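Diaminopimelate decarboxylase (Methanocaldococcus jannaschii, PDB 1TWI) catalyses the pyridoxal 5'-phosphate-dependent decarboxylation of meso-diaminopimelate to L-lysine, the last step of the diaminopimelate pathway of lysine biosynthesis. Local coordinates at residues I63-Y68 and K107-G112; L79-G84 and S101-K106; N127-N132 and N286-P291. All blocks are in the same frame, centred on the assembly; numbering follows the deposited sequence.

Contact 1 of 3, residues I63-Y68 and K107-G112; sequences IVAYAY and KIVFNG. With PLP (pyridoxal-5'-phosphate), chain E.
A65 and K107 make the closest backbone approach between strand 62-67 and the start of strand 108-110, with 6.8 Å from CA to CA and no hydrogen bond from one segment to the other, because strand 86-89 pairs with both and lies between them in the sheet. What meets is therefore side chain against side chain. The CB of A65 rests on CG2 of V109 at 4.0 Å. With chi1 of V109 at -70°, CG2 sits between the backbone N and the carbonyl carbon and is the branch held against the alanine, while the V109 side chain also packs on E290. Two residues earlier on the same strand, I63 points the same way as A65, and its CG2 branch lies 4.3 Å from CB of K107. I63, A65 and V109 face the interior of the parallel TIM-type barrel that forms the pyridoxal-binding domain of class-II decarboxylases. The lysine leaves this apolar patch by a fully extended chain, and its NZ is hydrogen-bonded to G84 O. At the other ends of the strands the contact opens onto the cofactor. A67 brings its CB to 3.5 Å from C5A of PLP and to 3.9 Å from ring atom C5. N111 approaches the ring methyl instead, its ND2 lying 3.7 Å from C2A, and the same nitrogen is hydrogen-bonded to D88 OD1. N111 packs in addition on C358 of the second subunit, the predicted proton donor, which places this end of the contact at the dimer interface.

Contact 2 of 3, residues L79-G84 and S101-K106; sequences LLAKLG and SNVPSK
V103 has CG1 anti to its backbone N (chi1 179°), a setting that leaves CG2 anti to the carbonyl carbon and lays that methyl against A81, with CG2 3.9 Å from the CB of the alanine. The same CB reaches 3.1 Å from the carbonyl O of S101, a tight approach of a methyl to a backbone oxygen; the nearest CA atoms, those of A81 and V103, are 5.2 Å apart. A81 thus fits its small side chain against the turn of chain that follows helix 92-100. That turn is a Schellman motif, with N102 at positive phi, and helix 74-82 ends in the same way at G84, where G84 N bonds back to A81 O at 2.9 Å. The two helices are successive members of the outer layer of the alpha/beta barrel, separated in sequence by strand 86-89, and the contact joins the C-terminal end of the first to the exit of the second. S101 turns its hydroxyl back to its own helix: OG is hydrogen-bonded to I97 O, and also to T77 OG1 of helix 74-82. The V103 side chain also packs on Y68, and NZ of K82 forms a salt bridge with the terminal carboxylate of L434 of the second subunit.

Contact 3 of 3, residues N127-N132 and N286-P291; sequences NIRAFN and NLILEP. With PLP (pyridoxal-5'-phosphate), chain E.
The guanidinium of R129 meets the amide of N286 at its edge, with N286 ND2 in the guanidinium plane and 3.4 Å from NH1, the two flat groups standing at 90° to each other. Both nitrogens are donors and do not bond one another; both side chains are bound to the carboxylate of D244, which takes a salt bridge from R129 NE and a hydrogen bond from N286 ND2 and probably accounts for their closeness, and N286 OD1 is hydrogen-bonded to E61 N. CD1 of I288 comes to the guanidinium obliquely, 3.8 Å from NE. R129 reaches that far because its chain is extended from CG to NE, and its NH2 is held by K106 O. Further along, the N132 amide and the E290 carboxylate approach from opposite directions with their planes 32° apart, ND2 lying 3.3 Å from OE2. N111 ties them together, its OD1 hydrogen-bonded to N132 ND2 and its ND2 to E290 OE2. The segments thus face each other across the interior of the barrel, 11.3 Å apart between the CA atoms of R129 and I288. E290 OE2 is gripped by N246 as well, and OE1, hydrogen-bonded to H208, lies 2.7 Å from the pyridine N1 of PLP. Such a carboxylate, held by the amides of N111 and N246 and by H208, is consistent with stabilising a protonated pyridine ring, which would help the cofactor withdraw electrons during decarboxylation.

How the contacts relate
From the N terminus, strand 62-67 opens contact 1 and strand 108-110 closes it. Contact 2 lies wholly within that excursion: helix 74-82 follows directly on strand 62-67, and the loop after helix 92-100 meets it just before the chain returns to the sheet. Contact 3 begins only afterwards, at the entry to strand 130-133, and closes a much longer loop at strand 286-289, so it runs in series with the other two and crosses neither. Strand 130-133 lies beside 108-110, and the pairing of 286-289 with 62-67 closes the barrel. Contacts 1 and 3 share its interior and PLP, whereas contact 2 lies outside the barrel strands and adjoins contact 3 through a probable hydrogen bond from R129 N to S105 O.

Contact 1 of 3, residues I63-Y68 and K107-G112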
loop_
_atom_site.group_PDB
_atom_site.type_symbol
_atom_site.label_atom_id
_atom_site.label_comp_id
_atom_site.label_asym_id
_atom_site.label_seq_id
_atom_site.Cartn_x
_atom_site.Cartn_y
_atom_site.Cartn_z
ATOM N N ILE A 63 -19.635 21.180 -13.510
ATOM C CA ILE A 63 -18.427 20.462 -13.958
ATOM C C ILE A 63 -18.129 19.265 -13.096
ATOM O O ILE A 63 -18.059 19.397 -11.885
ATOM C CB ILE A 63 -17.147 21.366 -13.860
ATOM C CG1 ILE A 63 -17.325 22.581 -14.760
ATOM C CG2 ILE A 63 -15.842 20.572 -14.292
ATOM C CD1 ILE A 63 -16.206 23.622 -14.536
ATOM N N VAL A 64 -17.931 18.111 -13.716
ATOM C CA VAL A 64 -17.541 16.929 -12.953
ATOM C C VAL A 64 -15.999 16.886 -13.029
ATOM O O VAL A 64 -15.413 16.711 -14.112
ATOM C CB VAL A 64 -18.105 15.649 -13.597
ATOM C CG1 VAL A 64 -17.675 14.417 -12.796
ATOM C CG2 VAL A 64 -19.638 15.750 -13.677
ATOM N N ALA A 65 -15.329 17.096 -11.911
ATOM C CA ALA A 65 -13.867 17.008 -11.935
ATOM C C ALA A 65 -13.509 15.647 -11.337
ATOM O O ALA A 65 -13.365 15.488 -10.093
ATOM C CB ALA A 65 -13.232 18.159 -11.117
ATOM N N TYR A 66 -13.366 14.661 -12.222
ATOM C CA TYR A 66 -13.068 13.294 -11.770
ATOM C C TYR A 66 -11.822 13.227 -10.898
ATOM O O TYR A 66 -10.791 13.747 -11.259
ATOM C CB TYR A 66 -12.988 12.355 -12.999
ATOM C CG TYR A 66 -12.403 11.021 -12.694
ATOM C CD1 TYR A 66 -13.019 10.144 -11.796
ATOM C CD2 TYR A 66 -11.198 10.629 -13.294
ATOM C CE1 TYR A 66 -12.457 8.904 -11.491
ATOM C CE2 TYR A 66 -10.622 9.392 -12.996
ATOM C CZ TYR A 66 -11.247 8.538 -12.095
ATOM O OH TYR A 66 -10.624 7.359 -11.760
ATOM N N ALA A 67 -11.924 12.608 -9.731
ATOM C CA ALA A 67 -10.760 12.555 -8.866
ATOM C C ALA A 67 -9.774 11.467 -9.345
ATOM O O ALA A 67 -10.009 10.241 -9.129
ATOM C CB ALA A 67 -11.181 12.263 -7.452
ATOM N N TYR A 68 -8.702 11.917 -9.997
ATOM C CA TYR A 68 -7.689 11.024 -10.545
ATOM C C TYR A 68 -7.108 10.070 -9.550
ATOM O O TYR A 68 -6.717 8.965 -9.919
ATOM C CB TYR A 68 -6.524 11.822 -11.176
ATOM C CG TYR A 68 -6.774 12.158 -12.632
ATOM C CD1 TYR A 68 -8.086 12.371 -13.093
ATOM C CD2 TYR A 68 -5.703 12.248 -13.549
ATOM C CE1 TYR A 68 -8.328 12.680 -14.467
ATOM C CE2 TYR A 68 -5.923 12.555 -14.919
ATOM C CZ TYR A 68 -7.216 12.775 -15.363
ATOM O OH TYR A 68 -7.439 13.161 -16.662
ATOM N N LYS A 107 -11.229 22.787 -17.087
ATOM C CA LYS A 107 -11.977 21.788 -16.316
ATOM C C LYS A 107 -11.004 21.049 -15.391
ATOM O O LYS A 107 -11.275 19.942 -14.968
ATOM C CB LYS A 107 -12.667 20.756 -17.229
ATOM C CG LYS A 107 -13.786 21.362 -18.086
ATOM C CD LYS A 107 -14.444 20.269 -18.993
ATOM C CE LYS A 107 -15.740 20.789 -19.696
ATOM N NZ LYS A 107 -16.352 19.709 -20.545
ATOM N N ILE A 108 -9.862 21.656 -15.115
ATOM C CA ILE A 108 -8.897 21.016 -14.217
ATOM C C ILE A 108 -8.738 21.823 -12.927
ATOM O O ILE A 108 -8.456 23.033 -13.002
ATOM C CB ILE A 108 -7.509 20.877 -14.914
ATOM C CG1 ILE A 108 -7.627 19.900 -16.110
ATOM C CG2 ILE A 108 -6.471 20.251 -13.931
ATOM C CD1 ILE A 108 -6.304 19.763 -16.956
ATOM N N VAL A 109 -8.923 21.168 -11.766
ATOM C CA VAL A 109 -8.683 21.848 -10.477
ATOM C C VAL A 109 -7.585 21.033 -9.796
ATOM O O VAL A 109 -7.502 19.805 -9.935
ATOM C CB VAL A 109 -9.957 21.944 -9.538
ATOM C CG1 VAL A 109 -10.991 22.968 -10.198
ATOM C CG2 VAL A 109 -10.617 20.573 -9.352
ATOM N N PHE A 110 -6.731 21.740 -9.076
ATOM C CA PHE A 110 -5.561 21.118 -8.418
ATOM C C PHE A 110 -5.695 21.187 -6.882
ATOM O O PHE A 110 -5.707 22.271 -6.304
ATOM C CB PHE A 110 -4.298 21.898 -8.896
ATOM C CG PHE A 110 -2.982 21.165 -8.687
ATOM C CD1 PHE A 110 -2.846 20.193 -7.698
ATOM C CD2 PHE A 110 -1.861 21.518 -9.455
ATOM C CE1 PHE A 110 -1.604 19.565 -7.437
ATOM C CE2 PHE A 110 -0.622 20.910 -9.232
ATOM C CZ PHE A 110 -0.481 19.920 -8.203
ATOM N N ASN A 111 -5.869 20.039 -6.239
ATOM C CA ASN A 111 -5.969 19.932 -4.768
ATOM C C ASN A 111 -4.651 19.447 -4.212
ATOM O O ASN A 111 -3.842 18.869 -4.942
ATOM C CB ASN A 111 -7.020 18.857 -4.380
ATOM C CG ASN A 111 -8.412 19.370 -4.488
ATOM O OD1 ASN A 111 -8.740 20.327 -3.823
ATOM N ND2 ASN A 111 -9.251 18.745 -5.349
ATOM N N GLY A 112 -4.438 19.676 -2.923
ATOM C CA GLY A 112 -3.256 19.122 -2.287
ATOM C C GLY A 112 -2.733 19.999 -1.195
ATOM O O GLY A 112 -2.719 21.201 -1.382
HETATM N N1 PLP E . -11.762 15.495 -3.743
HETATM C C2 PLP E . -10.747 15.437 -2.804
HETATM C C2A PLP E . -10.153 16.791 -2.347
HETATM C C3 PLP E . -10.332 14.179 -2.378
HETATM O O3 PLP E . -9.333 14.159 -1.458
HETATM C C4 PLP E . -10.898 13.006 -2.803
HETATM C C4A PLP E . -10.354 11.644 -2.253
HETATM O O4A PLP E . -9.307 11.685 -1.686
HETATM C C5 PLP E . -11.938 13.054 -3.759
HETATM C C6 PLP E . -12.342 14.309 -4.185
HETATM C C5A PLP E . -12.690 11.867 -4.344
HETATM O O4P PLP E . -13.339 11.072 -3.319
HETATM P P PLP E . -14.291 9.860 -3.691
HETATM O O1P PLP E . -14.701 9.333 -2.377
HETATM O O2P PLP E . -13.426 8.889 -4.445
HETATM O O3P PLP E . -15.412 10.377 -4.472
#

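Contact 2 of 3, residues L79-G84 and S101-K106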
loop_
_atom_site.group_PDB
_atom_site.type_symbol
_atom_site.label_atom_id
_atom_site.label_comp_id
_atom_site.label_asym_id
_atom_site.label_seq_id
_atom_site.Cartn_x
_atom_site.Cartn_y
_atom_site.Cartn_z
ATOM N N LEU A 79 -10.814 8.044 -21.659
ATOM C CA LEU A 79 -12.248 7.743 -21.826
ATOM C C LEU A 79 -13.027 8.868 -21.171
ATOM O O LEU A 79 -13.913 9.495 -21.795
ATOM C CB LEU A 79 -12.598 6.423 -21.118
ATOM C CG LEU A 79 -14.123 6.083 -20.982
ATOM C CD1 LEU A 79 -14.870 6.009 -22.392
ATOM C CD2 LEU A 79 -14.253 4.778 -20.165
ATOM N N LEU A 80 -12.727 9.119 -19.879
ATOM C CA LEU A 80 -13.430 10.166 -19.164
ATOM C C LEU A 80 -13.289 11.546 -19.842
ATOM O O LEU A 80 -14.288 12.264 -19.958
ATOM C CB LEU A 80 -13.033 10.171 -17.649
ATOM C CG LEU A 80 -13.748 9.004 -16.945
ATOM C CD1 LEU A 80 -13.057 8.673 -15.615
ATOM C CD2 LEU A 80 -15.229 9.405 -16.737
ATOM N N ALA A 81 -12.099 11.882 -20.365
ATOM C CA ALA A 81 -11.928 13.169 -21.051
ATOM C C ALA A 81 -12.877 13.229 -22.294
ATOM O O ALA A 81 -13.535 14.258 -22.553
ATOM C CB ALA A 81 -10.455 13.346 -21.557
ATOM N N LYS A 82 -12.892 12.156 -23.062
ATOM C CA LYS A 82 -13.736 12.113 -24.236
ATOM C C LYS A 82 -15.221 12.238 -23.902
ATOM O O LYS A 82 -15.982 12.719 -24.732
ATOM C CB LYS A 82 -13.478 10.833 -25.029
ATOM C CG LYS A 82 -12.174 10.911 -25.832
ATOM C CD LYS A 82 -12.203 9.826 -26.888
ATOM C CE LYS A 82 -10.913 9.709 -27.711
ATOM N NZ LYS A 82 -10.634 10.899 -28.570
ATOM N N LEU A 83 -15.629 11.841 -22.705
ATOM C CA LEU A 83 -17.021 12.015 -22.310
ATOM C C LEU A 83 -17.367 13.473 -21.920
ATOM O O LEU A 83 -18.543 13.795 -21.722
ATOM C CB LEU A 83 -17.385 11.074 -21.155
ATOM C CG LEU A 83 -17.298 9.579 -21.459
ATOM C CD1 LEU A 83 -17.633 8.757 -20.215
ATOM C CD2 LEU A 83 -18.290 9.248 -22.601
ATOM N N GLY A 84 -16.365 14.347 -21.841
ATOM C CA GLY A 84 -16.591 15.742 -21.461
ATOM C C GLY A 84 -16.293 16.025 -19.987
ATOM O O GLY A 84 -16.523 17.122 -19.443
ATOM N N SER A 101 -4.249 13.510 -21.394
ATOM C CA SER A 101 -5.524 12.830 -21.711
ATOM C C SER A 101 -6.460 13.788 -22.461
ATOM O O SER A 101 -7.594 13.429 -22.781
ATOM C CB SER A 101 -6.202 12.385 -20.418
ATOM O OG SER A 101 -5.435 11.366 -19.781
ATOM N N ASN A 102 -5.976 15.003 -22.681
ATOM C CA ASN A 102 -6.704 16.048 -23.363
ATOM C C ASN A 102 -7.878 16.676 -22.604
ATOM O O ASN A 102 -8.844 17.160 -23.237
ATOM C CB ASN A 102 -7.207 15.538 -24.731
ATOM C CG ASN A 102 -7.131 16.600 -25.798
ATOM O OD1 ASN A 102 -6.179 17.387 -25.836
ATOM N ND2 ASN A 102 -8.114 16.613 -26.700
ATOM N N VAL A 103 -7.832 16.621 -21.278
ATOM C CA VAL A 103 -8.852 17.282 -20.451
ATOM C C VAL A 103 -8.595 18.791 -20.613
ATOM O O VAL A 103 -7.479 19.263 -20.445
ATOM C CB VAL A 103 -8.685 16.967 -18.932
ATOM C CG1 VAL A 103 -9.752 17.709 -18.125
ATOM C CG2 VAL A 103 -8.818 15.451 -18.686
ATOM N N PRO A 104 -9.612 19.561 -21.002
ATOM C CA PRO A 104 -9.483 21.024 -21.170
ATOM C C PRO A 104 -8.967 21.672 -19.838
ATOM O O PRO A 104 -9.427 21.333 -18.729
ATOM C CB PRO A 104 -10.926 21.461 -21.452
ATOM C CG PRO A 104 -11.614 20.235 -22.020
ATOM C CD PRO A 104 -10.957 19.066 -21.342
ATOM N N SER A 105 -8.034 22.598 -19.934
ATOM C CA SER A 105 -7.505 23.228 -18.757
ATOM C C SER A 105 -8.561 23.909 -17.883
ATOM O O SER A 105 -8.444 23.913 -16.679
ATOM C CB SER A 105 -6.435 24.242 -19.181
ATOM O OG SER A 105 -5.250 23.498 -19.410
ATOM N N LYS A 106 -9.611 24.453 -18.475
ATOM C CA LYS A 106 -10.618 25.091 -17.658
ATOM C C LYS A 106 -11.471 24.091 -16.914
ATOM O O LYS A 106 -12.396 24.515 -16.244
ATOM C CB LYS A 106 -11.535 26.002 -18.491
ATOM C CG LYS A 106 -10.988 27.401 -18.721
ATOM C CD LYS A 106 -10.251 28.014 -17.480
ATOM C CE LYS A 106 -8.745 27.811 -17.644
ATOM N NZ LYS A 106 -8.017 28.428 -16.527
#

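Contact 3 of 3, residues N127-N132 and N286-P291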
loop_
_atom_site.group_PDB
_atom_site.type_symbol
_atom_site.label_atom_id
_atom_site.label_comp_id
_atom_site.label_asym_id
_atom_site.label_seq_id
_atom_site.Cartn_x
_atom_site.Cartn_y
_atom_site.Cartn_z
ATOM N N ASN A 127 -2.327 26.574 -17.312
ATOM C CA ASN A 127 -3.487 27.478 -17.119
ATOM C C ASN A 127 -4.741 26.726 -16.621
ATOM O O ASN A 127 -5.860 26.843 -17.194
ATOM C CB ASN A 127 -3.765 28.233 -18.449
ATOM C CG ASN A 127 -4.817 29.361 -18.314
ATOM O OD1 ASN A 127 -4.885 30.117 -17.309
ATOM N ND2 ASN A 127 -5.627 29.487 -19.348
ATOM N N ILE A 128 -4.550 25.954 -15.551
ATOM C CA ILE A 128 -5.640 25.181 -14.984
ATOM C C ILE A 128 -6.706 26.147 -14.467
ATOM O O ILE A 128 -6.428 27.332 -14.168
ATOM C CB ILE A 128 -5.136 24.280 -13.842
ATOM C CG1 ILE A 128 -4.394 25.102 -12.772
ATOM C CG2 ILE A 128 -4.209 23.187 -14.404
ATOM C CD1 ILE A 128 -3.984 24.208 -11.527
ATOM N N ARG A 129 -7.925 25.665 -14.376
ATOM C CA ARG A 129 -9.034 26.477 -13.851
ATOM C C ARG A 129 -8.713 27.076 -12.452
ATOM O O ARG A 129 -9.010 28.238 -12.157
ATOM C CB ARG A 129 -10.280 25.596 -13.734
ATOM C CG ARG A 129 -11.565 26.449 -13.515
ATOM C CD ARG A 129 -12.798 25.536 -13.127
ATOM N NE ARG A 129 -13.973 26.397 -12.998
ATOM C CZ ARG A 129 -14.723 26.831 -14.012
ATOM N NH1 ARG A 129 -15.757 27.643 -13.772
ATOM N NH2 ARG A 129 -14.482 26.423 -15.264
ATOM N N ALA A 130 -8.130 26.262 -11.581
ATOM C CA ALA A 130 -7.756 26.743 -10.253
ATOM C C ALA A 130 -6.902 25.813 -9.431
ATOM O O ALA A 130 -6.978 24.587 -9.571
ATOM C CB ALA A 130 -8.995 27.041 -9.403
ATOM N N PHE A 131 -6.099 26.423 -8.567
ATOM C CA PHE A 131 -5.416 25.669 -7.536
ATOM C C PHE A 131 -6.451 25.806 -6.352
ATOM O O PHE A 131 -6.890 26.944 -6.036
ATOM C CB PHE A 131 -4.159 26.395 -7.079
ATOM C CG PHE A 131 -3.035 26.325 -8.076
ATOM C CD1 PHE A 131 -2.158 25.249 -8.079
ATOM C CD2 PHE A 131 -2.878 27.343 -9.033
ATOM C CE1 PHE A 131 -1.129 25.177 -9.018
ATOM C CE2 PHE A 131 -1.840 27.294 -10.002
ATOM C CZ PHE A 131 -0.965 26.210 -9.988
ATOM N N ASN A 132 -6.828 24.690 -5.706
ATOM C CA ASN A 132 -7.693 24.776 -4.522
ATOM C C ASN A 132 -6.682 24.905 -3.384
ATOM O O ASN A 132 -6.113 23.913 -2.929
ATOM C CB ASN A 132 -8.536 23.499 -4.369
ATOM C CG ASN A 132 -9.595 23.352 -5.478
ATOM O OD1 ASN A 132 -9.993 24.341 -6.116
ATOM N ND2 ASN A 132 -10.097 22.106 -5.678
ATOM N N ASN A 286 -20.915 28.681 -10.512
ATOM C CA ASN A 286 -20.756 27.436 -11.270
ATOM C C ASN A 286 -20.617 26.394 -10.174
ATOM O O ASN A 286 -20.118 26.700 -9.101
ATOM C CB ASN A 286 -19.488 27.464 -12.103
ATOM C CG ASN A 286 -19.498 28.593 -13.070
ATOM O OD1 ASN A 286 -20.404 28.678 -13.919
ATOM N ND2 ASN A 286 -18.521 29.491 -12.948
ATOM N N LEU A 287 -21.057 25.164 -10.432
ATOM C CA LEU A 287 -20.991 24.133 -9.427
ATOM C C LEU A 287 -20.021 23.040 -9.880
ATOM O O LEU A 287 -20.094 22.595 -11.031
ATOM C CB LEU A 287 -22.415 23.502 -9.222
ATOM C CG LEU A 287 -22.504 22.228 -8.350
ATOM C CD1 LEU A 287 -21.971 22.507 -6.950
ATOM C CD2 LEU A 287 -23.982 21.693 -8.241
ATOM N N ILE A 288 -19.095 22.626 -9.012
ATOM C CA ILE A 288 -18.150 21.565 -9.389
ATOM C C ILE A 288 -18.214 20.464 -8.344
ATOM O O ILE A 288 -18.314 20.775 -7.131
ATOM C CB ILE A 288 -16.678 22.093 -9.367
ATOM C CG1 ILE A 288 -16.548 23.275 -10.338
ATOM C CG2 ILE A 288 -15.698 20.981 -9.736
ATOM C CD1 ILE A 288 -15.200 24.108 -10.191
ATOM N N LEU A 289 -18.179 19.199 -8.780
ATOM C CA LEU A 289 -18.121 18.074 -7.842
ATOM C C LEU A 289 -16.867 17.296 -8.237
ATOM O O LEU A 289 -16.426 17.378 -9.385
ATOM C CB LEU A 289 -19.352 17.132 -7.954
ATOM C CG LEU A 289 -20.718 17.791 -7.685
ATOM C CD1 LEU A 289 -21.845 16.696 -7.609
ATOM C CD2 LEU A 289 -20.640 18.545 -6.375
ATOM N N GLU A 290 -16.325 16.523 -7.298
ATOM C CA GLU A 290 -15.084 15.769 -7.545
ATOM C C GLU A 290 -15.257 14.312 -7.264
ATOM O O GLU A 290 -14.492 13.735 -6.522
ATOM C CB GLU A 290 -13.941 16.314 -6.666
ATOM C CG GLU A 290 -13.593 17.834 -6.909
ATOM C CD GLU A 290 -12.561 18.386 -5.874
ATOM O OE1 GLU A 290 -12.458 17.859 -4.736
ATOM O OE2 GLU A 290 -11.889 19.374 -6.202
ATOM N N PRO A 291 -16.276 13.666 -7.871
ATOM C CA PRO A 291 -16.425 12.250 -7.573
ATOM C C PRO A 291 -15.223 11.431 -8.072
ATOM O O PRO A 291 -14.656 11.737 -9.148
ATOM C CB PRO A 291 -17.724 11.863 -8.301
ATOM C CG PRO A 291 -17.702 12.752 -9.547
ATOM C CD PRO A 291 -17.152 14.100 -8.990
HETATM N N1 PLP E . -11.762 15.495 -3.743
HETATM C C2 PLP E . -10.747 15.437 -2.804
HETATM C C2A PLP E . -10.153 16.791 -2.347
HETATM C C3 PLP E . -10.332 14.179 -2.378
HETATM O O3 PLP E . -9.333 14.159 -1.458
HETATM C C4 PLP E . -10.898 13.006 -2.803
HETATM C C4A PLP E . -10.354 11.644 -2.253
HETATM O O4A PLP E . -9.307 11.685 -1.686
HETATM C C5 PLP E . -11.938 13.054 -3.759
HETATM C C6 PLP E . -12.342 14.309 -4.185
HETATM C C5A PLP E . -12.690 11.867 -4.344
HETATM O O4P PLP E . -13.339 11.072 -3.319
HETATM P P PLP E . -14.291 9.860 -3.691
HETATM O O1P PLP E . -14.701 9.333 -2.377
HETATM O O2P PLP E . -13.426 8.889 -4.445
HETATM O O3P PLP E . -15.412 10.377 -4.472
#